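Local coordinates for adenylyl-sulfate kinase 1, chloroplastic (Arabidopsis thaliana, PDB 3UIE), which phosphorylates adenosine 5'-phosphosulfate with ATP to make 3'-phosphoadenylyl sulfate, the activated form of sulfate, as a disulfide-linked homodimer of a P-loop kinase, at residues D62-R65 against H66-R70; M129-P132 against L133-E137; E186-V189 against G190-N194. All coordinates share one frame; numbering follows the deposited sequence.

Interaction 1. Residues D62-R65 against H66-R70; sequences DNVR and HGLNR. With ADX (adenosine-5'-phosphosulfate), chain D.
In the adenosine-5'-phosphosulfate pocket of this P-loop kinase, the short helix 61-64 leads into two successive type I beta turns, and His-66 folds back onto the helix. Its ND1 donates to Asp-62 O at 2.8 Å with an N-H...O angle of 160°. The acceptor lies in the plane of the imidazole, at its edge, while the donor sits above the plane of the carbonyl. With CG beside the backbone N (chi1 -74°), the ring swings back towards Asp-62, whose carboxylate stands almost perpendicular to it and brings OD1 to 3.3 Å from His-66 CE1. The backbone follows the same path: His-66 N bonds to Asn-63 O. Val-64 O is gripped twice, by Gly-67 N at 3.1 Å and Asn-69 N at 2.9 Å, the two donors arriving from opposite faces of its carbonyl plane. In one of its two modelled conformers, Val-64 lays CG1 alongside Leu-68 CB and Asn-69 ND2.

The side chain of Arg-65 heads away from 66-70. Its chain is extended from CG to NE and delivers the guanidinium edge-on to the ligand: NE donates to O1A of the phosphate at 2.8 Å, and NH2 to O1B of the sulfate at 2.9 Å, the latter bond nearly straight at 177°. NH1 is held by Ser-73 O, and Phe-74 makes a cation-pi contact with the group. The amide of Asn-69 bonds to Asn-82, itself a substrate-binding residue, and to Arg-85.

One guanidinium therefore spans both halves of the phosphosulfate anhydride, its charge probably offsetting that of the two anionic groups, while the doubly bonded carbonyl of Val-64 fixes the turn from which Arg-65 reaches.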
loop_
_atom_site.group_PDB
_atom_site.type_symbol
_atom_site.label_atom_id
_atom_site.label_comp_id
_atom_site.label_asym_id
_atom_site.label_seq_id
_atom_site.Cartn_x
_atom_site.Cartn_y
_atom_site.Cartn_z
ATOM N N ASP A 62 -12.895 -2.639 6.471
ATOM C CA ASP A 62 -12.983 -3.953 7.099
ATOM C C ASP A 62 -11.762 -4.818 6.739
ATOM O O ASP A 62 -11.082 -5.352 7.626
ATOM C CB ASP A 62 -14.289 -4.656 6.718
ATOM C CG ASP A 62 -14.550 -5.899 7.555
ATOM O OD1 ASP A 62 -14.265 -5.872 8.773
ATOM O OD2 ASP A 62 -15.036 -6.904 6.993
ATOM N N ASN A 63 -11.473 -4.944 5.447
ATOM C CA ASN A 63 -10.321 -5.740 5.013
ATOM C C ASN A 63 -9.024 -5.318 5.682
ATOM O O ASN A 63 -8.352 -6.127 6.314
ATOM C CB ASN A 63 -10.144 -5.675 3.494
ATOM C CG ASN A 63 -11.314 -6.266 2.738
ATOM O OD1 ASN A 63 -12.093 -7.037 3.289
ATOM N ND2 ASN A 63 -11.443 -5.901 1.458
ATOM N N VAL A 64 -8.689 -4.039 5.552
ATOM C CA VAL A 64 -7.427 -3.527 6.079
ATOM C C VAL A 64 -7.332 -3.689 7.594
ATOM O O VAL A 64 -6.246 -3.823 8.141
ATOM C CB VAL A 64 -7.206 -2.062 5.695
ATOM C CG1 VAL A 64 -5.831 -1.592 6.151
ATOM C CG2 VAL A 64 -7.345 -1.890 4.190
ATOM N N ARG A 65 -8.470 -3.688 8.269
ATOM C CA ARG A 65 -8.466 -3.855 9.724
ATOM C C ARG A 65 -8.143 -5.282 10.142
ATOM O O ARG A 65 -7.918 -5.555 11.322
ATOM C CB ARG A 65 -9.787 -3.404 10.354
ATOM C CG ARG A 65 -9.859 -1.899 10.593
ATOM C CD ARG A 65 -11.263 -1.497 11.066
ATOM N NE ARG A 65 -11.307 -0.113 11.544
ATOM C CZ ARG A 65 -10.837 0.270 12.727
ATOM N NH1 ARG A 65 -10.274 -0.622 13.540
ATOM N NH2 ARG A 65 -10.910 1.540 13.096
ATOM N N HIS A 66 -8.105 -6.193 9.175
ATOM C CA HIS A 66 -7.685 -7.569 9.452
ATOM C C HIS A 66 -6.212 -7.835 9.119
ATOM O O HIS A 66 -5.688 -8.905 9.415
ATOM C CB HIS A 66 -8.584 -8.559 8.718
ATOM C CG HIS A 66 -9.947 -8.687 9.324
ATOM N ND1 HIS A 66 -10.989 -7.846 9.001
ATOM C CD2 HIS A 66 -10.431 -9.548 10.250
ATOM C CE1 HIS A 66 -12.061 -8.188 9.694
ATOM N NE2 HIS A 66 -11.750 -9.218 10.459
ATOM N N GLY A 67 -5.549 -6.858 8.508
ATOM C CA GLY A 67 -4.152 -7.007 8.127
ATOM C C GLY A 67 -3.271 -5.889 8.659
ATOM O O GLY A 67 -2.836 -5.913 9.815
ATOM N N LEU A 68 -2.987 -4.916 7.803
ATOM C CA LEU A 68 -2.159 -3.773 8.184
ATOM C C LEU A 68 -2.635 -3.155 9.494
ATOM O O LEU A 68 -1.830 -2.812 10.358
ATOM C CB LEU A 68 -2.220 -2.693 7.092
ATOM C CG LEU A 68 -1.446 -1.393 7.348
ATOM C CD1 LEU A 68 0.046 -1.694 7.533
ATOM C CD2 LEU A 68 -1.652 -0.397 6.203
ATOM N N ASN A 69 -3.949 -2.998 9.634
ATOM C CA ASN A 69 -4.489 -2.305 10.796
ATOM C C ASN A 69 -5.143 -3.228 11.817
ATOM O O ASN A 69 -6.071 -2.835 12.531
ATOM C CB ASN A 69 -5.450 -1.199 10.361
ATOM C CG ASN A 69 -4.738 -0.095 9.595
ATOM O OD1 ASN A 69 -3.522 0.007 9.653
ATOM N ND2 ASN A 69 -5.497 0.741 8.885
ATOM N N ARG A 70 -4.637 -4.450 11.886
ATOM C CA ARG A 70 -5.179 -5.438 12.807
ATOM C C ARG A 70 -4.940 -5.023 14.255
ATOM O O ARG A 70 -5.554 -5.574 15.175
ATOM C CB ARG A 70 -4.580 -6.827 12.526
ATOM C CG ARG A 70 -3.094 -6.963 12.846
ATOM C CD ARG A 70 -2.585 -8.382 12.539
ATOM N NE ARG A 70 -2.838 -8.765 11.150
ATOM C CZ ARG A 70 -2.668 -9.992 10.661
ATOM N NH1 ARG A 70 -2.249 -10.974 11.445
ATOM N NH2 ARG A 70 -2.921 -10.245 9.384
HETATM S SB ADX D . -13.368 3.789 10.629
HETATM O O1B ADX D . -12.175 3.499 11.374
HETATM O O2B ADX D . -14.215 4.703 11.428
HETATM O O3B ADX D . -13.059 4.454 9.347
HETATM P PA ADX D . -13.854 1.382 9.327
HETATM O O1A ADX D . -12.373 1.121 9.248
HETATM O O2A ADX D . -14.462 1.645 7.958
HETATM O O3A ADX D . -14.171 2.536 10.382
HETATM O "O5'" ADX D . -14.511 0.094 9.954
HETATM C "C5'" ADX D . -15.898 -0.064 9.909
HETATM C "C4'" ADX D . -16.377 -1.418 9.991
HETATM O "O4'" ADX D . -16.051 -1.955 11.269
HETATM C "C3'" ADX D . -17.858 -1.413 9.871
HETATM O "O3'" ADX D . -18.219 -2.235 8.807
HETATM C "C2'" ADX D . -18.354 -2.026 11.034
HETATM O "O2'" ADX D . -18.882 -3.240 10.616
HETATM C "C1'" ADX D . -17.219 -2.340 11.927
HETATM N N9 ADX D . -17.375 -1.760 13.233
HETATM C C8 ADX D . -17.154 -2.388 14.412
HETATM N N7 ADX D . -17.324 -1.506 15.413
HETATM C C5 ADX D . -17.654 -0.316 14.869
HETATM C C6 ADX D . -17.954 0.955 15.398
HETATM N N6 ADX D . -17.921 1.164 16.811
HETATM N N1 ADX D . -18.270 1.977 14.564
HETATM C C2 ADX D . -18.291 1.785 13.234
HETATM N N3 ADX D . -18.006 0.578 12.694
HETATM C C4 ADX D . -17.685 -0.476 13.477
HETATM O O HOH W 1 -8.697 -3.587 13.693
#

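Interaction 2. Residues M129-P132 against L133-E137; sequences MDVP and LSVCE
Val-131 and Val-135 meet methyl to methyl, their side chains crossing at about a right angle with CG1 of each 3.6 Å from the other. In Val-135, CG1 lies opposite the backbone N across the CA-CB bond (chi1 173°), which turns this methyl to Val-131 and gives CG2 to the neighbouring proline. There, Pro-132 CG rests 3.5 Å from Val-135 CG2, the pyrrolidine ring and the isopropyl group meeting aslant. Val-135 is thus wedged against two consecutive residues, one branch for each. Val-131 CG1 also reaches the sulfur of Cys-136, at 3.8 Å, and that SG lies 3.6 Å from Pro-132 O.

The turn joins strand 124-129 of the parallel sheet to helix 133-139, by way of an inverse gamma turn centred on Asp-130, and Pro-132 is the N-cap residue. Its carbonyl begins the helical bonding: Cys-136 N donates to Pro-132 O at 3.2 Å, nearly along the C=O axis, and Val-135 N adds a weak, bent bond to the same oxygen. An alanine at Pro-132 could keep this carbonyl, but without the ring carbons over Val-135 CG2 it would probably open a gap beside that methyl and let the backbone before the helix flex more freely.

Further on, Cys-136 touches Leu-33 and Ser-36 of the ATP-binding loop, and Tyr-145 of helix 144-149 packs on both Leu-133 and Cys-136. Glu-137 pairs with Arg-149 of that same helix.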
loop_
_atom_site.group_PDB
_atom_site.type_symbol
_atom_site.label_atom_id
_atom_site.label_comp_id
_atom_site.label_asym_id
_atom_site.label_seq_id
_atom_site.Cartn_x
_atom_site.Cartn_y
_atom_site.Cartn_z
ATOM N N MET A 129 -21.176 9.110 0.519
ATOM C CA MET A 129 -22.402 8.332 0.443
ATOM C C MET A 129 -23.454 9.011 1.324
ATOM O O MET A 129 -23.567 8.731 2.524
ATOM C CB MET A 129 -22.169 6.892 0.891
ATOM C CG MET A 129 -21.048 6.159 0.112
ATOM S SD MET A 129 -21.208 6.302 -1.690
ATOM C CE MET A 129 -22.655 5.283 -1.976
ATOM N N ASP A 130 -24.216 9.911 0.717
ATOM C CA ASP A 130 -25.149 10.769 1.434
ATOM C C ASP A 130 -26.460 10.028 1.711
ATOM O O ASP A 130 -27.490 10.340 1.128
ATOM C CB ASP A 130 -25.409 12.019 0.587
ATOM C CG ASP A 130 -26.223 13.076 1.318
ATOM O OD1 ASP A 130 -26.419 12.959 2.550
ATOM O OD2 ASP A 130 -26.660 14.030 0.642
ATOM N N VAL A 131 -26.399 9.051 2.608
ATOM C CA VAL A 131 -27.542 8.232 2.960
ATOM C C VAL A 131 -27.824 8.443 4.439
ATOM O O VAL A 131 -26.957 8.218 5.275
ATOM C CB VAL A 131 -27.243 6.740 2.706
ATOM C CG1 VAL A 131 -28.463 5.878 3.028
ATOM C CG2 VAL A 131 -26.793 6.537 1.259
ATOM N N PRO A 132 -29.045 8.882 4.766
ATOM C CA PRO A 132 -29.374 9.253 6.146
ATOM C C PRO A 132 -29.285 8.074 7.109
ATOM O O PRO A 132 -29.492 6.930 6.712
ATOM C CB PRO A 132 -30.820 9.760 6.041
ATOM C CG PRO A 132 -31.378 9.078 4.836
ATOM C CD PRO A 132 -30.220 8.899 3.879
ATOM N N LEU A 133 -28.970 8.355 8.369
ATOM C CA LEU A 133 -28.897 7.308 9.380
ATOM C C LEU A 133 -30.101 6.371 9.324
ATOM O O LEU A 133 -29.941 5.153 9.393
ATOM C CB LEU A 133 -28.799 7.919 10.775
ATOM C CG LEU A 133 -28.825 6.916 11.924
ATOM C CD1 LEU A 133 -27.530 6.100 11.923
ATOM C CD2 LEU A 133 -29.023 7.630 13.251
ATOM N N SER A 134 -31.307 6.934 9.197
ATOM C CA SER A 134 -32.517 6.113 9.238
ATOM C C SER A 134 -32.526 5.034 8.156
ATOM O O SER A 134 -32.962 3.913 8.402
ATOM C CB SER A 134 -33.791 6.972 9.154
ATOM O OG SER A 134 -33.859 7.658 7.912
ATOM N N VAL A 135 -32.056 5.370 6.960
ATOM C CA VAL A 135 -31.985 4.396 5.876
ATOM C C VAL A 135 -30.884 3.348 6.105
ATOM O O VAL A 135 -31.088 2.164 5.839
ATOM C CB VAL A 135 -31.768 5.098 4.513
ATOM C CG1 VAL A 135 -31.510 4.077 3.404
ATOM C CG2 VAL A 135 -32.960 5.975 4.178
ATOM N N CYS A 136 -29.717 3.781 6.593
ATOM C CA CYS A 136 -28.640 2.838 6.888
ATOM C C CYS A 136 -29.114 1.860 7.947
ATOM O O CYS A 136 -28.836 0.660 7.884
ATOM C CB CYS A 136 -27.404 3.565 7.409
ATOM S SG CYS A 136 -26.685 4.685 6.217
ATOM N N GLU A 137 -29.828 2.388 8.933
ATOM C CA GLU A 137 -30.270 1.570 10.066
ATOM C C GLU A 137 -31.387 0.593 9.670
ATOM O O GLU A 137 -31.495 -0.503 10.231
ATOM C CB GLU A 137 -30.710 2.468 11.228
ATOM C CG GLU A 137 -31.022 1.726 12.508
ATOM C CD GLU A 137 -31.067 2.647 13.711
ATOM O OE1 GLU A 137 -30.906 3.876 13.532
ATOM O OE2 GLU A 137 -31.265 2.139 14.838
#

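Interaction 3. Residues E186-V189 against G190-N194; sequences EKVV and GYLDN
Helix 181-195, the last helix of the chain, lies against the sheet of this P-loop kinase fold, and here two of its successive turns meet through Val-188 and Leu-192, which run alongside each other in the same direction. Val-188 CG1 approaches Leu-192 CD1 at 4.0 Å. With its CG beside the backbone N (chi1 -64°), Leu-192 leans back over the preceding turn and brings that carbon to 3.3 Å from Val-188 O. Both residues are buried: Val-188 packs on Ile-171 and Leu-173 of strand 171-173 and on Leu-45 of helix 38-51, Leu-192 on Tyr-197. Val-189 turns to Leu-45 and Met-48 of helix 38-51, while Tyr-191 touches Ile-171 and Glu-170.

Regular i to i+4 bonds carry the backbone through the contact. Gly-190 N donates to Glu-186 O at 2.8 Å, Tyr-191 N to Lys-187 O at 3.1 Å and Leu-192 N to Val-188 O at 2.9 Å. Glu-186, Lys-187 and Asp-193 occupy the exposed face. The final crossing bond runs from Asp-193 N to Val-189 O, and Asp-193 CB stands 3.3 Å from that same oxygen.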
loop_
_atom_site.group_PDB
_atom_site.type_symbol
_atom_site.label_atom_id
_atom_site.label_comp_id
_atom_site.label_asym_id
_atom_site.label_seq_id
_atom_site.Cartn_x
_atom_site.Cartn_y
_atom_site.Cartn_z
ATOM N N GLU A 186 -21.474 4.822 -12.575
ATOM C CA GLU A 186 -21.426 5.515 -13.860
ATOM C C GLU A 186 -21.125 6.996 -13.645
ATOM O O GLU A 186 -20.364 7.585 -14.405
ATOM C CB GLU A 186 -22.721 5.354 -14.653
ATOM C CG GLU A 186 -22.886 3.984 -15.285
ATOM C CD GLU A 186 -24.276 3.785 -15.878
ATOM O OE1 GLU A 186 -25.024 4.778 -16.013
ATOM O OE2 GLU A 186 -24.627 2.636 -16.197
ATOM N N LYS A 187 -21.715 7.580 -12.604
ATOM C CA LYS A 187 -21.510 8.998 -12.309
ATOM C C LYS A 187 -20.054 9.256 -11.909
ATOM O O LYS A 187 -19.455 10.245 -12.333
ATOM C CB LYS A 187 -22.462 9.477 -11.206
ATOM C CG LYS A 187 -23.927 9.414 -11.579
ATOM C CD LYS A 187 -24.803 9.915 -10.435
ATOM C CE LYS A 187 -26.271 9.960 -10.836
ATOM N NZ LYS A 187 -26.499 10.980 -11.903
ATOM N N VAL A 188 -19.481 8.365 -11.099
ATOM C CA VAL A 188 -18.077 8.473 -10.732
ATOM C C VAL A 188 -17.184 8.280 -11.950
ATOM O O VAL A 188 -16.237 9.020 -12.137
ATOM C CB VAL A 188 -17.687 7.493 -9.599
ATOM C CG1 VAL A 188 -16.210 7.616 -9.275
ATOM C CG2 VAL A 188 -18.538 7.796 -8.365
ATOM N N VAL A 189 -17.492 7.306 -12.794
ATOM C CA VAL A 189 -16.622 7.050 -13.942
ATOM C C VAL A 189 -16.669 8.236 -14.902
ATOM O O VAL A 189 -15.643 8.673 -15.420
ATOM C CB VAL A 189 -17.015 5.754 -14.684
ATOM C CG1 VAL A 189 -16.371 5.712 -16.072
ATOM C CG2 VAL A 189 -16.588 4.528 -13.870
ATOM N N GLY A 190 -17.870 8.760 -15.127
ATOM C CA GLY A 190 -18.023 9.933 -15.972
ATOM C C GLY A 190 -17.205 11.098 -15.461
ATOM O O GLY A 190 -16.593 11.823 -16.233
ATOM N N TYR A 191 -17.196 11.283 -14.150
ATOM C CA TYR A 191 -16.421 12.351 -13.536
ATOM C C TYR A 191 -14.920 12.125 -13.763
ATOM O O TYR A 191 -14.200 13.041 -14.179
ATOM C CB TYR A 191 -16.757 12.457 -12.046
ATOM C CG TYR A 191 -15.935 13.463 -11.274
ATOM C CD1 TYR A 191 -16.437 14.743 -10.990
ATOM C CD2 TYR A 191 -14.668 13.132 -10.809
ATOM C CE1 TYR A 191 -15.673 15.665 -10.270
ATOM C CE2 TYR A 191 -13.905 14.039 -10.101
ATOM C CZ TYR A 191 -14.403 15.293 -9.833
ATOM O OH TYR A 191 -13.614 16.160 -9.119
ATOM N N LEU A 192 -14.456 10.902 -13.509
ATOM C CA LEU A 192 -13.036 10.583 -13.694
ATOM C C LEU A 192 -12.651 10.758 -15.158
ATOM O O LEU A 192 -11.577 11.273 -15.477
ATOM C CB LEU A 192 -12.735 9.150 -13.240
ATOM C CG LEU A 192 -12.947 8.914 -11.740
ATOM C CD1 LEU A 192 -12.825 7.434 -11.376
ATOM C CD2 LEU A 192 -11.998 9.785 -10.904
ATOM N N ASP A 193 -13.530 10.316 -16.050
ATOM C CA ASP A 193 -13.242 10.404 -17.472
ATOM C C ASP A 193 -13.081 11.871 -17.889
ATOM O O ASP A 193 -12.087 12.248 -18.542
ATOM C CB ASP A 193 -14.363 9.743 -18.261
ATOM C CG ASP A 193 -14.036 9.599 -19.728
ATOM O OD1 ASP A 193 -12.973 10.084 -20.151
ATOM O OD2 ASP A 193 -14.853 9.009 -20.461
ATOM N N ASN A 194 -14.049 12.699 -17.504
ATOM C CA ASN A 194 -13.984 14.124 -17.825
ATOM C C ASN A 194 -12.767 14.832 -17.229
ATOM O O ASN A 194 -12.204 15.709 -17.866
ATOM C CB ASN A 194 -15.280 14.851 -17.419
ATOM C CG ASN A 194 -16.390 14.677 -18.436
ATOM O OD1 ASN A 194 -16.240 13.941 -19.409
ATOM N ND2 ASN A 194 -17.513 15.356 -18.216
#

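In the fold
All three are contacts between neighbours in sequence, each partly buried, yet they serve different places in the fold. Interaction 1 is polar and works at the substrate, and it alone reaches the second subunit: Arg-70 forms a salt bridge with Glu-88 of that chain. Interaction 2 is mainly aliphatic, at a strand-to-helix turn close to the ATP-binding loop. Interaction 3 is a plain helical segment, buried on one face and charged on the other, its Lys-187 side chain about 11 Å from the ATP analogue. Its helix and segment 129-132, the latter through Met-129 and Asp-130, both border strand 171-173. Interactions 1 and 3 lie on opposite sides of the chain's centre.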